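Local coordinates for protein malic enzyme (Entamoeba histolytica, PDB 3NV9) that probably catalyses the oxidative decarboxylation of malate to pyruvate with a nicotinamide dinucleotide as electron acceptor, as malic enzymes do, and works as a dimer, at residues Ser9-Cys14 with Thr29-Glu34; Val96-Arg101 with Ile137-Lys142; Pro173-Ile178 with Val190-Gln195. All coordinates share one frame; numbering follows the deposited sequence.

Contact 1 (Ser9-Cys14 with Thr29-Glu34); sequences SNLEEC and TQFYKE. With SO4 (sulfate ion), chain D.
L11 reaches across from the short N-terminal helical turn and sets its two methyl groups against two aromatic rings of helix 21-43, an instance of one branched side chain serving two partners at once. Its CD1 lies over one face of the F31 ring, offset toward the rim, in a CH-pi contact 4.1 Å from the ring centroid and 18° from the ring normal. L11 CD2 lies nearest the outer part of Y32, 3.7 Å from Y32 CE2 and about as near to its hydroxyl oxygen, though it also comes near F31 CD2. The two rings are themselves fitted together: F31 CD2 sits over the centre of the Y32 ring, while Y32 CZ lies at the edge of the F31 ring. F31 has its ring anti to the backbone N (chi1 167°), which carries it toward the turn. Y32 leaves the helix at a different angle, and only its far end comes close to L11. Polar groups lie round this apolar centre: E12 forms salt bridges with R24 and K28 earlier on the long helix. Elsewhere on that helix, Q30 NE2 (2.9 Å to sulfate O4) and K33 NZ hold a sulfate ion, probably from the crystallisation liquor, that R71 of the second subunit also binds. The turn 11-14 packs on helix 21-43 beside helix 470-485, whose A480 touches F31 and whose L477 touches C14.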
# COMPACT_ATOMS: atom_id res chain seq x y z
N SER A 9 -23.57 10.46 -17.48
CA SER A 9 -24.08 11.87 -17.38
C SER A 9 -25.60 12.05 -17.49
O SER A 9 -26.11 13.12 -17.16
CB SER A 9 -23.40 12.77 -18.45
OG SER A 9 -23.36 12.08 -19.71
N ASN A 10 -26.32 11.04 -17.95
CA ASN A 10 -27.71 11.22 -18.32
C ASN A 10 -28.62 10.27 -17.57
O ASN A 10 -29.63 9.80 -18.11
CB ASN A 10 -27.88 11.03 -19.83
CG ASN A 10 -27.62 9.58 -20.28
OD1 ASN A 10 -26.79 8.85 -19.70
ND2 ASN A 10 -28.32 9.16 -21.35
N LEU A 11 -28.27 9.97 -16.32
CA LEU A 11 -29.07 9.04 -15.55
C LEU A 11 -30.49 9.59 -15.32
O LEU A 11 -31.45 8.85 -15.47
CB LEU A 11 -28.41 8.66 -14.22
CG LEU A 11 -29.34 7.88 -13.28
CD1 LEU A 11 -29.55 6.45 -13.70
CD2 LEU A 11 -28.80 7.91 -11.85
N GLU A 12 -30.59 10.87 -14.95
CA GLU A 12 -31.86 11.56 -14.76
C GLU A 12 -32.87 11.28 -15.88
O GLU A 12 -34.04 10.94 -15.62
CB GLU A 12 -31.67 13.07 -14.55
CG GLU A 12 -30.81 13.47 -13.31
CD GLU A 12 -31.44 13.17 -11.93
OE1 GLU A 12 -32.69 13.23 -11.79
OE2 GLU A 12 -30.67 12.92 -10.97
N GLU A 13 -32.40 11.36 -17.12
CA GLU A 13 -33.24 11.18 -18.31
C GLU A 13 -33.57 9.72 -18.58
O GLU A 13 -34.52 9.42 -19.28
CB GLU A 13 -32.56 11.80 -19.54
CG GLU A 13 -32.27 13.32 -19.39
CD GLU A 13 -30.94 13.68 -18.62
OE1 GLU A 13 -30.46 12.95 -17.72
OE2 GLU A 13 -30.37 14.75 -18.90
N CYS A 14 -32.75 8.81 -18.05
CA CYS A 14 -32.99 7.37 -18.25
C CYS A 14 -33.95 6.83 -17.20
O CYS A 14 -34.40 5.69 -17.30
CB CYS A 14 -31.67 6.59 -18.23
SG CYS A 14 -30.56 7.03 -19.60
N THR A 29 -30.56 5.51 -5.66
CA THR A 29 -29.79 4.91 -4.60
C THR A 29 -29.49 3.45 -5.01
O THR A 29 -28.35 3.02 -5.06
CB THR A 29 -30.50 5.08 -3.22
OG1 THR A 29 -30.90 6.45 -3.04
CG2 THR A 29 -29.58 4.73 -2.02
N GLN A 30 -30.55 2.72 -5.36
CA GLN A 30 -30.49 1.34 -5.78
C GLN A 30 -29.66 1.18 -7.06
O GLN A 30 -28.88 0.24 -7.14
CB GLN A 30 -31.90 0.79 -5.95
CG GLN A 30 -32.58 0.40 -4.56
CD GLN A 30 -31.76 -0.69 -3.82
OE1 GLN A 30 -31.43 -1.70 -4.44
NE2 GLN A 30 -31.35 -0.44 -2.56
N PHE A 31 -29.78 2.09 -8.02
CA PHE A 31 -28.93 2.01 -9.24
C PHE A 31 -27.42 2.04 -8.88
O PHE A 31 -26.65 1.12 -9.29
CB PHE A 31 -29.25 3.10 -10.26
CG PHE A 31 -28.21 3.23 -11.36
CD1 PHE A 31 -28.15 2.29 -12.40
CD2 PHE A 31 -27.28 4.28 -11.35
CE1 PHE A 31 -27.17 2.40 -13.42
CE2 PHE A 31 -26.32 4.41 -12.38
CZ PHE A 31 -26.26 3.47 -13.41
N TYR A 32 -27.03 3.05 -8.10
CA TYR A 32 -25.65 3.21 -7.70
C TYR A 32 -25.16 2.12 -6.79
O TYR A 32 -24.02 1.68 -6.93
CB TYR A 32 -25.36 4.58 -7.15
CG TYR A 32 -25.29 5.63 -8.24
CD1 TYR A 32 -24.35 5.54 -9.27
CD2 TYR A 32 -26.18 6.70 -8.26
CE1 TYR A 32 -24.30 6.48 -10.27
CE2 TYR A 32 -26.12 7.65 -9.27
CZ TYR A 32 -25.20 7.53 -10.25
OH TYR A 32 -25.17 8.49 -11.23
N LYS A 33 -25.98 1.63 -5.86
CA LYS A 33 -25.54 0.44 -5.13
C LYS A 33 -25.33 -0.76 -6.06
O LYS A 33 -24.33 -1.43 -5.98
CB LYS A 33 -26.50 0.05 -4.00
CG LYS A 33 -26.65 1.07 -2.83
CD LYS A 33 -27.89 0.74 -1.93
CE LYS A 33 -27.69 1.38 -0.50
NZ LYS A 33 -28.94 1.33 0.41
N GLU A 34 -26.29 -1.04 -6.95
CA GLU A 34 -26.13 -2.22 -7.82
C GLU A 34 -24.96 -2.08 -8.81
O GLU A 34 -24.26 -3.06 -9.09
CB GLU A 34 -27.45 -2.43 -8.53
CG GLU A 34 -27.47 -3.65 -9.42
CD GLU A 34 -27.47 -4.98 -8.68
OE1 GLU A 34 -27.59 -5.04 -7.42
OE2 GLU A 34 -27.33 -5.99 -9.38
S SO4 D . -29.16 -2.45 -0.17
O1 SO4 D . -29.58 -1.21 0.44
O2 SO4 D . -27.70 -2.33 -0.36
O3 SO4 D . -29.43 -3.60 0.70
O4 SO4 D . -29.90 -2.63 -1.42

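Contact 2 (Val96-Arg101 with Ile137-Lys142); sequences VSDSTR and IDSKNK
D98 and S139 meet where the strand 92-97 and the strand 131-136 run out into loops, and the pair illustrates how parallel neighbours stay joined just beyond a sheet. The close-packed part begins with the backbone: I137 N donates to S97 O over 3.0 Å, with an N-H...O angle of 163°, prolonging the parallel ladder by one bond. Beside it, D98 CA turns its hydrogen to I137 O at 3.4 Å, and I137 CG1 packs 4.1 Å from D98 CB. S97 OG, bonded to E168 O, accepts from S99 N in an ST turn. CG of D98 stands between its own backbone N and carbonyl carbon (chi1 70°), and from there the carboxylate reaches S139, whose OG lies 2.7 Å from D98 OD1. N146 OD1 is a second possible acceptor for that one hydroxyl proton. V151 of helix 148-158 covers this pair.

The looser side follows the chain outward. There a water O lies 2.8 Å from D98 O, to which it may donate, and accepts from S139 N. Farther on, D138 points away from 96-101 and bonds with K140: D138 OD1 receives K140 N in an Asx turn and K140 NZ in a salt bridge, from opposite faces of its carboxylate plane, while R157 of the second subunit binds both their carbonyl oxygens. The buried polar groups of S97, D98 and S139 thus appear to be met by nearby backbone, side-chain and water partners from several segments; a proton given by S139 to D98 rather than N146 would probably help stabilise the carboxylate.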
# COMPACT_ATOMS: atom_id res chain seq x y z
N VAL A 96 -6.09 4.61 7.03
CA VAL A 96 -6.15 3.70 8.17
C VAL A 96 -7.55 3.73 8.76
O VAL A 96 -8.09 4.80 9.06
CB VAL A 96 -5.04 4.04 9.25
CG1 VAL A 96 -5.14 3.12 10.51
CG2 VAL A 96 -3.68 3.89 8.63
N SER A 97 -8.17 2.57 8.82
CA SER A 97 -9.51 2.44 9.41
C SER A 97 -9.62 1.11 10.14
O SER A 97 -8.95 0.15 9.75
CB SER A 97 -10.57 2.48 8.36
OG SER A 97 -11.86 2.48 8.99
N ASP A 98 -10.43 1.05 11.19
CA ASP A 98 -10.74 -0.21 11.83
C ASP A 98 -12.12 -0.71 11.43
O ASP A 98 -12.61 -1.72 11.96
CB ASP A 98 -10.50 -0.15 13.37
CG ASP A 98 -11.50 0.74 14.14
OD1 ASP A 98 -11.37 0.72 15.39
OD2 ASP A 98 -12.40 1.40 13.57
N SER A 99 -12.69 0.02 10.46
CA SER A 99 -13.98 -0.23 9.81
C SER A 99 -15.16 -0.27 10.77
O SER A 99 -16.10 -1.02 10.59
CB SER A 99 -13.95 -1.48 8.94
OG SER A 99 -12.82 -1.45 8.14
N THR A 100 -15.10 0.60 11.74
CA THR A 100 -15.98 0.63 12.85
C THR A 100 -17.09 1.72 12.64
O THR A 100 -18.17 1.58 13.14
CB THR A 100 -15.05 0.83 14.08
OG1 THR A 100 -15.22 -0.19 15.04
CG2 THR A 100 -15.02 2.17 14.63
N ARG A 101 -16.82 2.77 11.84
CA ARG A 101 -17.86 3.74 11.46
C ARG A 101 -17.86 3.97 9.93
O ARG A 101 -17.53 5.04 9.41
CB ARG A 101 -17.67 5.05 12.26
CG ARG A 101 -18.94 5.89 12.48
CD ARG A 101 -20.07 5.02 13.08
NE ARG A 101 -20.04 4.96 14.56
CZ ARG A 101 -20.39 3.92 15.33
NH1 ARG A 101 -20.79 2.75 14.80
NH2 ARG A 101 -20.34 4.04 16.66
N ILE A 137 -7.71 -2.54 9.38
CA ILE A 137 -7.13 -3.35 10.45
C ILE A 137 -8.20 -3.82 11.38
O ILE A 137 -9.28 -3.23 11.46
CB ILE A 137 -6.13 -2.56 11.28
CG1 ILE A 137 -6.86 -1.48 12.15
CG2 ILE A 137 -5.00 -2.00 10.37
CD1 ILE A 137 -5.91 -0.59 13.05
N ASP A 138 -7.87 -4.88 12.11
CA ASP A 138 -8.71 -5.30 13.23
C ASP A 138 -8.23 -4.56 14.46
O ASP A 138 -7.05 -4.65 14.84
CB ASP A 138 -8.58 -6.80 13.44
CG ASP A 138 -9.56 -7.33 14.53
OD1 ASP A 138 -10.28 -6.53 15.20
OD2 ASP A 138 -9.65 -8.56 14.66
N SER A 139 -9.10 -3.82 15.11
CA SER A 139 -8.63 -3.17 16.38
C SER A 139 -9.15 -3.88 17.67
O SER A 139 -9.06 -3.32 18.76
CB SER A 139 -8.97 -1.69 16.39
OG SER A 139 -10.39 -1.52 16.58
N LYS A 140 -9.72 -5.08 17.55
CA LYS A 140 -10.43 -5.72 18.69
C LYS A 140 -9.44 -6.30 19.61
O LYS A 140 -8.42 -6.85 19.17
CB LYS A 140 -11.41 -6.82 18.25
CG LYS A 140 -12.73 -6.21 17.74
CD LYS A 140 -13.75 -7.25 17.33
CE LYS A 140 -13.15 -8.35 16.41
NZ LYS A 140 -12.74 -7.84 15.06
N ASN A 141 -9.69 -6.15 20.90
CA ASN A 141 -8.79 -6.81 21.85
C ASN A 141 -9.32 -8.22 22.14
O ASN A 141 -10.28 -8.64 21.53
CB ASN A 141 -8.59 -5.99 23.12
CG ASN A 141 -9.83 -5.86 23.92
OD1 ASN A 141 -10.81 -6.56 23.65
ND2 ASN A 141 -9.84 -4.93 24.88
N LYS A 142 -8.67 -8.93 23.06
CA LYS A 142 -9.00 -10.33 23.39
C LYS A 142 -10.49 -10.47 23.72
O LYS A 142 -11.16 -11.37 23.22
CB LYS A 142 -8.03 -10.84 24.49
CG LYS A 142 -8.61 -11.74 25.61
CD LYS A 142 -7.89 -11.46 26.98
CE LYS A 142 -8.79 -11.75 28.20
NZ LYS A 142 -8.39 -10.94 29.36
O HOH W 1 -11.55 -3.51 13.90

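Contact 3 (Pro173-Ile178 with Val190-Gln195); sequences PNCYKI and VWHDDQ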
# COMPACT_ATOMS: atom_id res chain seq x y z
N PRO A 173 -15.89 7.48 21.12
CA PRO A 173 -14.82 8.42 21.33
C PRO A 173 -13.45 7.85 21.02
O PRO A 173 -12.44 8.56 21.20
CB PRO A 173 -14.95 8.74 22.82
CG PRO A 173 -15.44 7.41 23.42
CD PRO A 173 -16.39 6.91 22.39
N ASN A 174 -13.37 6.61 20.56
CA ASN A 174 -12.07 6.07 20.15
C ASN A 174 -11.32 7.02 19.17
O ASN A 174 -10.13 7.33 19.37
CB ASN A 174 -12.22 4.66 19.52
CG ASN A 174 -12.25 3.53 20.55
OD1 ASN A 174 -12.13 3.74 21.76
ND2 ASN A 174 -12.41 2.29 20.05
N CYS A 175 -12.00 7.50 18.11
CA CYS A 175 -11.30 8.36 17.13
C CYS A 175 -10.56 9.56 17.78
O CYS A 175 -9.48 9.95 17.33
CB CYS A 175 -12.27 8.85 16.05
SG CYS A 175 -13.65 9.80 16.71
N TYR A 176 -11.10 10.09 18.88
CA TYR A 176 -10.41 11.23 19.54
C TYR A 176 -9.09 10.85 20.18
O TYR A 176 -8.02 11.47 19.94
CB TYR A 176 -11.33 11.90 20.57
CG TYR A 176 -12.61 12.47 19.99
CD1 TYR A 176 -12.56 13.51 19.00
CD2 TYR A 176 -13.85 12.04 20.42
CE1 TYR A 176 -13.73 14.06 18.49
CE2 TYR A 176 -15.01 12.56 19.88
CZ TYR A 176 -14.94 13.59 18.92
OH TYR A 176 -16.10 14.15 18.43
N LYS A 177 -9.13 9.78 20.98
CA LYS A 177 -7.96 9.32 21.68
C LYS A 177 -6.86 9.00 20.69
O LYS A 177 -5.69 9.42 20.85
CB LYS A 177 -8.33 8.12 22.59
CG LYS A 177 -7.13 7.52 23.25
CD LYS A 177 -7.47 6.47 24.34
CE LYS A 177 -6.19 5.98 25.07
NZ LYS A 177 -6.50 5.09 26.24
N ILE A 178 -7.22 8.24 19.65
CA ILE A 178 -6.29 7.83 18.61
C ILE A 178 -5.70 9.04 17.91
O ILE A 178 -4.49 9.16 17.79
CB ILE A 178 -6.97 6.88 17.59
CG1 ILE A 178 -7.42 5.57 18.29
CG2 ILE A 178 -6.03 6.55 16.46
CD1 ILE A 178 -8.54 4.78 17.51
N VAL A 190 -0.64 13.19 11.22
CA VAL A 190 -1.78 12.31 11.41
C VAL A 190 -3.03 13.14 11.63
O VAL A 190 -3.05 14.06 12.45
CB VAL A 190 -1.57 11.36 12.64
CG1 VAL A 190 -2.79 10.41 12.86
CG2 VAL A 190 -0.34 10.56 12.40
N TRP A 191 -4.09 12.81 10.91
CA TRP A 191 -5.33 13.55 11.03
C TRP A 191 -6.45 12.56 10.81
O TRP A 191 -6.20 11.43 10.43
CB TRP A 191 -5.34 14.74 10.05
CG TRP A 191 -5.86 14.44 8.69
CD1 TRP A 191 -5.56 13.36 7.93
CD2 TRP A 191 -6.75 15.26 7.90
NE1 TRP A 191 -6.22 13.44 6.71
CE2 TRP A 191 -6.97 14.59 6.68
CE3 TRP A 191 -7.40 16.50 8.11
CZ2 TRP A 191 -7.80 15.11 5.68
CZ3 TRP A 191 -8.22 17.02 7.10
CH2 TRP A 191 -8.41 16.33 5.91
N HIS A 192 -7.68 12.97 11.07
CA HIS A 192 -8.82 12.10 10.96
C HIS A 192 -9.79 12.81 9.96
O HIS A 192 -10.32 13.87 10.23
CB HIS A 192 -9.37 11.80 12.38
CG HIS A 192 -10.66 11.02 12.43
ND1 HIS A 192 -11.11 10.23 11.40
CD2 HIS A 192 -11.57 10.88 13.41
CE1 HIS A 192 -12.27 9.68 11.72
NE2 HIS A 192 -12.57 10.06 12.95
N ASP A 193 -9.91 12.23 8.75
CA ASP A 193 -10.61 12.86 7.64
C ASP A 193 -12.03 13.22 8.08
O ASP A 193 -12.48 14.33 7.82
CB ASP A 193 -10.65 11.87 6.47
CG ASP A 193 -11.09 12.49 5.13
OD1 ASP A 193 -11.16 13.74 5.02
OD2 ASP A 193 -11.40 11.70 4.20
N ASP A 194 -12.72 12.32 8.77
CA ASP A 194 -14.07 12.64 9.29
C ASP A 194 -14.14 13.82 10.27
O ASP A 194 -15.21 14.37 10.48
CB ASP A 194 -14.68 11.44 9.98
CG ASP A 194 -14.75 10.29 9.08
OD1 ASP A 194 -15.73 10.20 8.31
OD2 ASP A 194 -13.81 9.48 9.14
N GLN A 195 -13.00 14.18 10.87
CA GLN A 195 -12.97 15.34 11.76
C GLN A 195 -12.67 16.60 10.93
O GLN A 195 -13.60 17.16 10.40
CB GLN A 195 -12.00 15.14 12.93
CG GLN A 195 -12.58 14.28 14.08
CD GLN A 195 -11.53 13.96 15.12
OE1 GLN A 195 -11.00 14.84 15.79
NE2 GLN A 195 -11.16 12.71 15.20
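Q195 stretches from the start of helix 193-213 and reaches across to helix 174-185 mainly through van der Waals contact, showing how a long amide side chain can span two elements. Its CB points toward the opposing helix, CG lies anti to the carbonyl carbon (chi1 -80°), and the chain runs extended from there to the amide. At Q195 CD the side chain first meets its partner, 4.0 Å from Y176 CE1. Q195 OE1 then comes 3.8 Å from Y176 CD1, approaching the ring obliquely, with the amide and ring planes 66° apart. Q195 NE2, the other branch of the tip, is turned to the C175 side, but its exact position is doubtful.

C175 also meets H192, the last residue of strand 190-192. C175 CB sits 3.3 Å from H192 NE2, and C175 SG stands at the edge of the imidazole, 4.8 Å from the H192 ring centroid in a sulfur-aromatic contact. The same sulfur lies over the centre of the Y176 ring, so it touches both rings, over the face of one and at the edge of the other. H192 ND1 makes a weak hydrogen bond to L167 O.

C175, Y176 and H192 lie in the beta-alpha-beta unit in which helix 174-185 links strand 164-167 to strand 190-192, and Q195 stands on the helix that follows its last strand. Helix 148-158 packs against I178, and helix 229-240 touches Y176 and Q195 through T232 and T233.

The three contacts follow one another along the chain, each closing before the next opens. Contacts 2 and 3 form a neighbouring pair, with centres 13 Å apart and nearest atoms about 5 Å apart without touching. They reach the same four-stranded parallel sheet, contact 2 at the end of strand 92-97 and in the loop that follows strand 131-136, contact 3 at strand 190-192, one of its two edges within this chain, and helix 148-158 packs on both. Contact 1 stands apart, its centre 33 Å from each of the others and across the chain's centre from contact 3, in the helical N-terminal part. Contacts 1 and 2 both touch the second subunit, so the dimer interface draws on widely separated regions of the chain.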